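Local coordinates for diphthine synthase (Aeropyrum pernix, PDB 1WDE), which probably uses S-adenosyl-L-methionine to trimethylate the modified target histidine of translation elongation factor 2, giving the diphthine intermediate of diphthamide biosynthesis, at residues 9-14 and 83-88; 37-42 and 98-103. All coordinates share one frame; numbering follows the deposited sequence.

Contact 1: 9-14 and 83-88; sequences TLLLVG and DAVVAV
Leu-12 and Val-88 lie side by side on one face of a parallel sheet and point the same way. CD2 of Leu-12 comes to 3.7 Å from CB of Val-88. Leu-10 reaches the same valine obliquely, with its CD1 3.9 Å from CG2 of Val-88. CG of Leu-10 is anti to its backbone N (chi1 171°), and from there CD1 also comes near Val-86 O. On this face Leu-10 and Leu-12 also pack against helix 100-109. The other face carries Thr-9, Leu-11, Val-85 and Ala-87. Here Leu-11 slants across Val-85, CD1 to CG1 at 3.9 Å, and its CB stands 4.0 Å from CB of Ala-87. Leu-11 also touches Ala-29 of helix 24-32 on this side.

The backbones pair in parallel, Thr-9 with Val-85 through Leu-12 with Val-88. Five N-H...O bonds join them. Leu-11 is held at both ends: its N donates to Val-86 O at 2.7 Å, and its O accepts from Val-88 N at 2.8 Å. Strand 9-14 has strand 113-117 on its other edge, so it is an inner strand of the alpha/beta domain. The side chains that meet here are branched aliphatics and alanine. The polar bonding between the strands is thus left to the backbone, while apolar side-chain contacts line both faces.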
ATOM      1  N   THR A   9      16.594  23.204   2.520  1.00 65.44           N
ATOM      2  CA  THR A   9      16.571  21.828   3.004  1.00 58.16           C
ATOM      3  C   THR A   9      15.154  21.261   2.941  1.00 53.15           C
ATOM      4  O   THR A   9      14.192  21.893   3.384  1.00 49.14           O
ATOM      5  CB  THR A   9      17.098  21.733   4.443  1.00 55.16           C
ATOM      6  OG1 THR A   9      18.464  22.157   4.472  1.00 55.13           O
ATOM      7  CG2 THR A   9      17.016  20.303   4.946  1.00 57.36           C
ATOM      8  N   LEU A  10      15.031  20.065   2.376  1.00 49.36           N
ATOM      9  CA  LEU A  10      13.735  19.418   2.242  1.00 47.14           C
ATOM     10  C   LEU A  10      13.585  18.277   3.241  1.00 49.29           C
ATOM     11  O   LEU A  10      14.476  17.433   3.386  1.00 49.04           O
ATOM     12  CB  LEU A  10      13.564  18.887   0.818  1.00 45.84           C
ATOM     13  CG  LEU A  10      12.351  17.993   0.545  1.00 46.52           C
ATOM     14  CD1 LEU A  10      11.075  18.779   0.703  1.00 37.67           C
ATOM     15  CD2 LEU A  10      12.459  17.418  -0.856  1.00 44.27           C
ATOM     16  N   LEU A  11      12.454  18.261   3.939  1.00 46.44           N
ATOM     17  CA  LEU A  11      12.186  17.215   4.908  1.00 39.26           C
ATOM     18  C   LEU A  11      10.995  16.407   4.424  1.00 39.07           C
ATOM     19  O   LEU A  11       9.889  16.941   4.334  1.00 39.19           O
ATOM     20  CB  LEU A  11      11.858  17.818   6.277  1.00 39.17           C
ATOM     21  CG  LEU A  11      12.856  18.812   6.879  1.00 43.08           C
ATOM     22  CD1 LEU A  11      12.424  19.180   8.312  1.00 43.90           C
ATOM     23  CD2 LEU A  11      14.243  18.192   6.885  1.00 40.56           C
ATOM     24  N   LEU A  12      11.226  15.138   4.083  1.00 38.01           N
ATOM     25  CA  LEU A  12      10.144  14.245   3.650  1.00 33.23           C
ATOM     26  C   LEU A  12       9.783  13.486   4.910  1.00 27.23           C
ATOM     27  O   LEU A  12      10.485  12.557   5.303  1.00 27.58           O
ATOM     28  CB  LEU A  12      10.613  13.276   2.561  1.00 39.02           C
ATOM     29  CG  LEU A  12      10.707  13.823   1.138  1.00 41.22           C
ATOM     30  CD1 LEU A  12      10.832  12.652   0.179  1.00 44.70           C
ATOM     31  CD2 LEU A  12       9.468  14.628   0.803  1.00 44.60           C
ATOM     32  N   VAL A  13       8.677  13.881   5.527  1.00 26.15           N
ATOM     33  CA  VAL A  13       8.263  13.314   6.801  1.00 25.03           C
ATOM     34  C   VAL A  13       7.058  12.361   6.812  1.00 23.01           C
ATOM     35  O   VAL A  13       5.965  12.718   6.368  1.00 30.43           O
ATOM     36  CB  VAL A  13       7.960  14.479   7.774  1.00 31.20           C
ATOM     37  CG1 VAL A  13       7.811  13.966   9.198  1.00 22.49           C
ATOM     38  CG2 VAL A  13       9.072  15.533   7.680  1.00 29.11           C
ATOM     39  N   GLY A  14       7.262  11.155   7.340  1.00 25.74           N
ATOM     40  CA  GLY A  14       6.165  10.207   7.457  1.00 22.48           C
ATOM     41  C   GLY A  14       5.470  10.529   8.778  1.00 21.25           C
ATOM     42  O   GLY A  14       6.107  10.614   9.826  1.00 27.20           O
ATOM     43  N   ASP A  83      16.176  30.318   0.804  1.00 95.91           N
ATOM     44  CA  ASP A  83      17.045  29.248   1.413  1.00 92.42           C
ATOM     45  C   ASP A  83      16.339  28.952   2.677  1.00 87.68           C
ATOM     46  O   ASP A  83      16.401  29.743   3.613  1.00 86.92           O
ATOM     47  CB  ASP A  83      18.515  29.758   1.708  1.00 96.03           C
ATOM     48  CG  ASP A  83      19.419  30.070   0.470  1.00 98.00           C
ATOM     49  OD1 ASP A  83      19.308  31.192  -0.151  1.00 98.72           O
ATOM     50  OD2 ASP A  83      20.310  29.212   0.054  1.00 98.08           O
ATOM     51  N   ALA A  84      15.659  27.846   2.718  1.00 81.83           N
ATOM     52  CA  ALA A  84      14.867  27.539   3.902  1.00 74.37           C
ATOM     53  C   ALA A  84      14.632  26.043   4.066  1.00 69.81           C
ATOM     54  O   ALA A  84      14.930  25.245   3.179  1.00 66.97           O
ATOM     55  CB  ALA A  84      13.514  28.243   3.754  1.00 71.28           C
ATOM     56  N   VAL A  85      13.990  25.803   5.237  1.00 61.57           N
ATOM     57  CA  VAL A  85      13.656  24.422   5.594  1.00 54.91           C
ATOM     58  C   VAL A  85      12.201  24.136   5.248  1.00 52.30           C
ATOM     59  O   VAL A  85      11.285  24.674   5.878  1.00 49.72           O
ATOM     60  CB  VAL A  85      13.853  24.180   7.080  1.00 54.59           C
ATOM     61  CG1 VAL A  85      13.784  22.683   7.412  1.00 53.99           C
ATOM     62  CG2 VAL A  85      15.200  24.717   7.561  1.00 52.44           C
ATOM     63  N   VAL A  86      11.983  23.299   4.240  1.00 49.54           N
ATOM     64  CA  VAL A  86      10.632  22.951   3.807  1.00 46.94           C
ATOM     65  C   VAL A  86      10.309  21.490   4.106  1.00 46.09           C
ATOM     66  O   VAL A  86      11.110  20.599   3.834  1.00 45.53           O
ATOM     67  CB  VAL A  86      10.447  23.208   2.296  1.00 45.09           C
ATOM     68  CG1 VAL A  86       9.092  22.719   1.841  1.00 42.70           C
ATOM     69  CG2 VAL A  86      10.561  24.699   2.008  1.00 49.98           C
ATOM     70  N   ALA A  87       9.131  21.254   4.669  1.00 45.85           N
ATOM     71  CA  ALA A  87       8.715  19.902   5.000  1.00 47.95           C
ATOM     72  C   ALA A  87       7.505  19.472   4.185  1.00 47.42           C
ATOM     73  O   ALA A  87       6.592  20.267   3.945  1.00 45.91           O
ATOM     74  CB  ALA A  87       8.396  19.801   6.491  1.00 45.60           C
ATOM     75  N   VAL A  88       7.528  18.221   3.733  1.00 41.15           N
ATOM     76  CA  VAL A  88       6.412  17.639   2.997  1.00 37.23           C
ATOM     77  C   VAL A  88       5.989  16.467   3.871  1.00 33.03           C
ATOM     78  O   VAL A  88       6.775  15.547   4.136  1.00 29.70           O
ATOM     79  CB  VAL A  88       6.825  17.150   1.590  1.00 39.57           C
ATOM     80  CG1 VAL A  88       5.659  16.425   0.926  1.00 35.38           C
ATOM     81  CG2 VAL A  88       7.238  18.343   0.725  1.00 39.46           C
TER

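Contact 2: 37-42 and 98-103; sequences YVESYT and TTHSSL
A histidine-carboxylate hydrogen bond between His-100 and Glu-39 joins segment 98-103 to segment 37-42, close to the loop whose Asp-93 and Val-96 probably bind S-adenosyl-L-methionine. His-100 NE2 donates to Glu-39 OE1 at 2.6 Å, and the bond is nearly straight at 174°. The two side chains meet tip to tip. The oxygen lies in the imidazole plane, but NE2 comes from above the carboxylate plane, and the two planes stand 78° apart. A bend at chi2 (87°) turns CD of Glu-39 out of line with the chain, and the carboxylate it carries meets His-100 NE2.

The Glu-39 carboxylate also bonds to Thr-42, three residues on. Its OE1 takes a bond from Thr-42 OG1 at 2.6 Å on the syn lone pair, and OE2 accepts from Thr-42 N at 3.2 Å, also syn. Thr-90 OG1 is a further hydrogen-bond partner of OE1. These bonds fix the turn of the carboxylate, and the donors around it would probably stabilise a negative charge. An alanine in place of Glu-39 would probably leave His-100 NE2 and Thr-42 OG1 without their acceptor and set the imidazole free to turn.

Tyr-41 OH lies near the imidazole plane at its edge, 3.7 Å from His-100 CE1. A water links this hydroxyl to Thr-99 OG1. Thr-42 CB rests 3.9 Å from Thr-98 CG2. Thr-98 OG1 accepts from His-100 N at 3.2 Å, an ST turn, and is also hydrogen-bonded to Pro-94 O.

Strand 85-90 lies beside strand 35-39, and its Thr-90 touches both Thr-42 and His-100. Helix 67-71 packs on Glu-39 and Tyr-41 through Leu-70.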
ATOM      1  N   TYR A  37       4.184  21.619   3.933  1.00 49.84           N
ATOM      2  CA  TYR A  37       3.214  21.210   2.930  1.00 47.91           C
ATOM      3  C   TYR A  37       2.691  19.876   3.429  1.00 50.32           C
ATOM      4  O   TYR A  37       3.447  19.066   3.968  1.00 54.21           O
ATOM      5  CB  TYR A  37       3.883  21.026   1.573  1.00 55.62           C
ATOM      6  CG  TYR A  37       4.422  22.303   0.972  1.00 60.66           C
ATOM      7  CD1 TYR A  37       3.567  23.246   0.403  1.00 64.18           C
ATOM      8  CD2 TYR A  37       5.787  22.575   0.980  1.00 61.53           C
ATOM      9  CE1 TYR A  37       4.060  24.430  -0.147  1.00 66.00           C
ATOM     10  CE2 TYR A  37       6.289  23.752   0.436  1.00 64.80           C
ATOM     11  CZ  TYR A  37       5.424  24.675  -0.127  1.00 65.21           C
ATOM     12  OH  TYR A  37       5.928  25.836  -0.673  1.00 65.23           O
ATOM     13  N   VAL A  38       1.397  19.653   3.264  1.00 48.78           N
ATOM     14  CA  VAL A  38       0.774  18.424   3.717  1.00 47.05           C
ATOM     15  C   VAL A  38      -0.045  17.847   2.576  1.00 47.24           C
ATOM     16  O   VAL A  38      -0.899  18.529   2.009  1.00 46.51           O
ATOM     17  CB  VAL A  38      -0.146  18.693   4.934  1.00 47.22           C
ATOM     18  CG1 VAL A  38      -0.836  17.424   5.362  1.00 50.99           C
ATOM     19  CG2 VAL A  38       0.666  19.249   6.076  1.00 45.23           C
ATOM     20  N   GLU A  39       0.228  16.599   2.221  1.00 43.56           N
ATOM     21  CA  GLU A  39      -0.511  15.967   1.144  1.00 50.57           C
ATOM     22  C   GLU A  39      -1.279  14.787   1.713  1.00 51.34           C
ATOM     23  O   GLU A  39      -0.723  13.931   2.399  1.00 50.31           O
ATOM     24  CB  GLU A  39       0.436  15.551  -0.002  1.00 52.70           C
ATOM     25  CG  GLU A  39       1.460  14.475   0.306  1.00 50.20           C
ATOM     26  CD  GLU A  39       0.909  13.073   0.103  1.00 58.16           C
ATOM     27  OE1 GLU A  39       1.698  12.105   0.194  1.00 52.85           O
ATOM     28  OE2 GLU A  39      -0.310  12.937  -0.151  1.00 48.18           O
ATOM     29  N   SER A  40      -2.578  14.769   1.450  1.00 53.65           N
ATOM     30  CA  SER A  40      -3.434  13.715   1.955  1.00 56.96           C
ATOM     31  C   SER A  40      -4.105  12.942   0.840  1.00 58.70           C
ATOM     32  O   SER A  40      -5.151  12.334   1.046  1.00 62.02           O
ATOM     33  CB  SER A  40      -4.481  14.327   2.881  1.00 56.72           C
ATOM     34  OG  SER A  40      -4.788  15.646   2.468  1.00 57.46           O
ATOM     35  N   TYR A  41      -3.494  12.960  -0.342  1.00 57.42           N
ATOM     36  CA  TYR A  41      -4.044  12.257  -1.494  1.00 54.37           C
ATOM     37  C   TYR A  41      -3.432  10.874  -1.758  1.00 55.15           C
ATOM     38  O   TYR A  41      -4.044  10.049  -2.441  1.00 53.44           O
ATOM     39  CB  TYR A  41      -3.908  13.131  -2.747  1.00 55.09           C
ATOM     40  CG  TYR A  41      -2.487  13.374  -3.202  1.00 52.57           C
ATOM     41  CD1 TYR A  41      -1.789  12.407  -3.927  1.00 56.03           C
ATOM     42  CD2 TYR A  41      -1.845  14.579  -2.926  1.00 56.58           C
ATOM     43  CE1 TYR A  41      -0.481  12.638  -4.373  1.00 56.26           C
ATOM     44  CE2 TYR A  41      -0.539  14.822  -3.364  1.00 60.24           C
ATOM     45  CZ  TYR A  41       0.137  13.848  -4.089  1.00 60.35           C
ATOM     46  OH  TYR A  41       1.415  14.093  -4.547  1.00 58.66           O
ATOM     47  N   THR A  42      -2.232  10.620  -1.236  1.00 52.47           N
ATOM     48  CA  THR A  42      -1.580   9.320  -1.437  1.00 56.61           C
ATOM     49  C   THR A  42      -2.115   8.261  -0.482  1.00 56.55           C
ATOM     50  O   THR A  42      -1.775   7.083  -0.604  1.00 56.31           O
ATOM     51  CB  THR A  42      -0.032   9.388  -1.229  1.00 57.78           C
ATOM     52  OG1 THR A  42       0.261   9.929   0.066  1.00 52.70           O
ATOM     53  CG2 THR A  42       0.632  10.244  -2.310  1.00 57.32           C
ATOM     54  N   THR A  98       4.277   5.700  -2.824  1.00 36.68           N
ATOM     55  CA  THR A  98       4.042   7.074  -3.283  1.00 34.01           C
ATOM     56  C   THR A  98       5.216   7.327  -4.212  1.00 34.07           C
ATOM     57  O   THR A  98       6.154   6.533  -4.238  1.00 37.91           O
ATOM     58  CB  THR A  98       4.109   8.107  -2.149  1.00 39.75           C
ATOM     59  OG1 THR A  98       5.481   8.373  -1.837  1.00 41.10           O
ATOM     60  CG2 THR A  98       3.401   7.591  -0.902  1.00 38.52           C
ATOM     61  N   THR A  99       5.176   8.395  -4.996  1.00 29.28           N
ATOM     62  CA  THR A  99       6.307   8.677  -5.872  1.00 36.39           C
ATOM     63  C   THR A  99       7.159   9.847  -5.349  1.00 36.40           C
ATOM     64  O   THR A  99       7.886  10.475  -6.119  1.00 36.99           O
ATOM     65  CB  THR A  99       5.848   9.000  -7.315  1.00 41.59           C
ATOM     66  OG1 THR A  99       4.824  10.000  -7.273  1.00 47.06           O
ATOM     67  CG2 THR A  99       5.335   7.746  -8.012  1.00 44.56           C
ATOM     68  N   HIS A 100       7.085  10.120  -4.046  1.00 34.18           N
ATOM     69  CA  HIS A 100       7.857  11.212  -3.447  1.00 34.51           C
ATOM     70  C   HIS A 100       9.387  11.069  -3.537  1.00 34.08           C
ATOM     71  O   HIS A 100      10.114  12.025  -3.260  1.00 31.97           O
ATOM     72  CB  HIS A 100       7.443  11.419  -1.986  1.00 34.73           C
ATOM     73  CG  HIS A 100       6.005  11.803  -1.819  1.00 40.36           C
ATOM     74  ND1 HIS A 100       5.268  12.388  -2.830  1.00 44.94           N
ATOM     75  CD2 HIS A 100       5.158  11.664  -0.772  1.00 38.87           C
ATOM     76  CE1 HIS A 100       4.030  12.585  -2.415  1.00 39.56           C
ATOM     77  NE2 HIS A 100       3.936  12.153  -1.171  1.00 38.39           N
ATOM     78  N   SER A 101       9.884   9.891  -3.909  1.00 29.28           N
ATOM     79  CA  SER A 101      11.332   9.716  -4.053  1.00 30.45           C
ATOM     80  C   SER A 101      11.814  10.567  -5.247  1.00 35.18           C
ATOM     81  O   SER A 101      12.980  10.962  -5.310  1.00 29.09           O
ATOM     82  CB  SER A 101      11.688   8.241  -4.279  1.00 30.83           C
ATOM     83  OG  SER A 101      10.912   7.666  -5.316  1.00 30.66           O
ATOM     84  N   SER A 102      10.911  10.839  -6.191  1.00 31.49           N
ATOM     85  CA  SER A 102      11.249  11.660  -7.348  1.00 35.46           C
ATOM     86  C   SER A 102      11.465  13.086  -6.863  1.00 35.75           C
ATOM     87  O   SER A 102      12.380  13.768  -7.310  1.00 38.80           O
ATOM     88  CB  SER A 102      10.133  11.629  -8.395  1.00 32.08           C
ATOM     89  OG  SER A 102      10.099  10.382  -9.070  1.00 39.51           O
ATOM     90  N   LEU A 103      10.633  13.534  -5.928  1.00 37.22           N
ATOM     91  CA  LEU A 103      10.793  14.876  -5.391  1.00 39.56           C
ATOM     92  C   LEU A 103      12.173  14.966  -4.726  1.00 34.81           C
ATOM     93  O   LEU A 103      12.913  15.919  -4.938  1.00 40.44           O
ATOM     94  CB  LEU A 103       9.705  15.181  -4.355  1.00 33.41           C
ATOM     95  CG  LEU A 103       9.209  16.626  -4.229  1.00 44.32           C
ATOM     96  CD1 LEU A 103       8.302  16.727  -3.018  1.00 44.28           C
ATOM     97  CD2 LEU A 103      10.378  17.596  -4.082  1.00 52.38           C
TER
HETATM   98  O   HOH W   1       2.819  11.882  -6.331  1.00 37.69           O

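How the contacts relate
From the N terminus, strand 9-14 comes first, then helix 24-32 and strand 35-39 with the loop to residue 42. Strand 85-88 then closes the long loop of contact 1. Helix 100-109 follows it and closes contact 2. The segments alternate along the chain, so the two loops cross and neither nests in the other. Strand 85-90 sits between strands 9-14 and 35-39, and Ala-87 O probably accepts a hydrogen bond from Tyr-37 N. On one face Leu-10 touches Leu-103, and Leu-12 CD1 approaches His-100 O. Contact 1 joins two central strands; contact 2 ties the next strand to the helix over them.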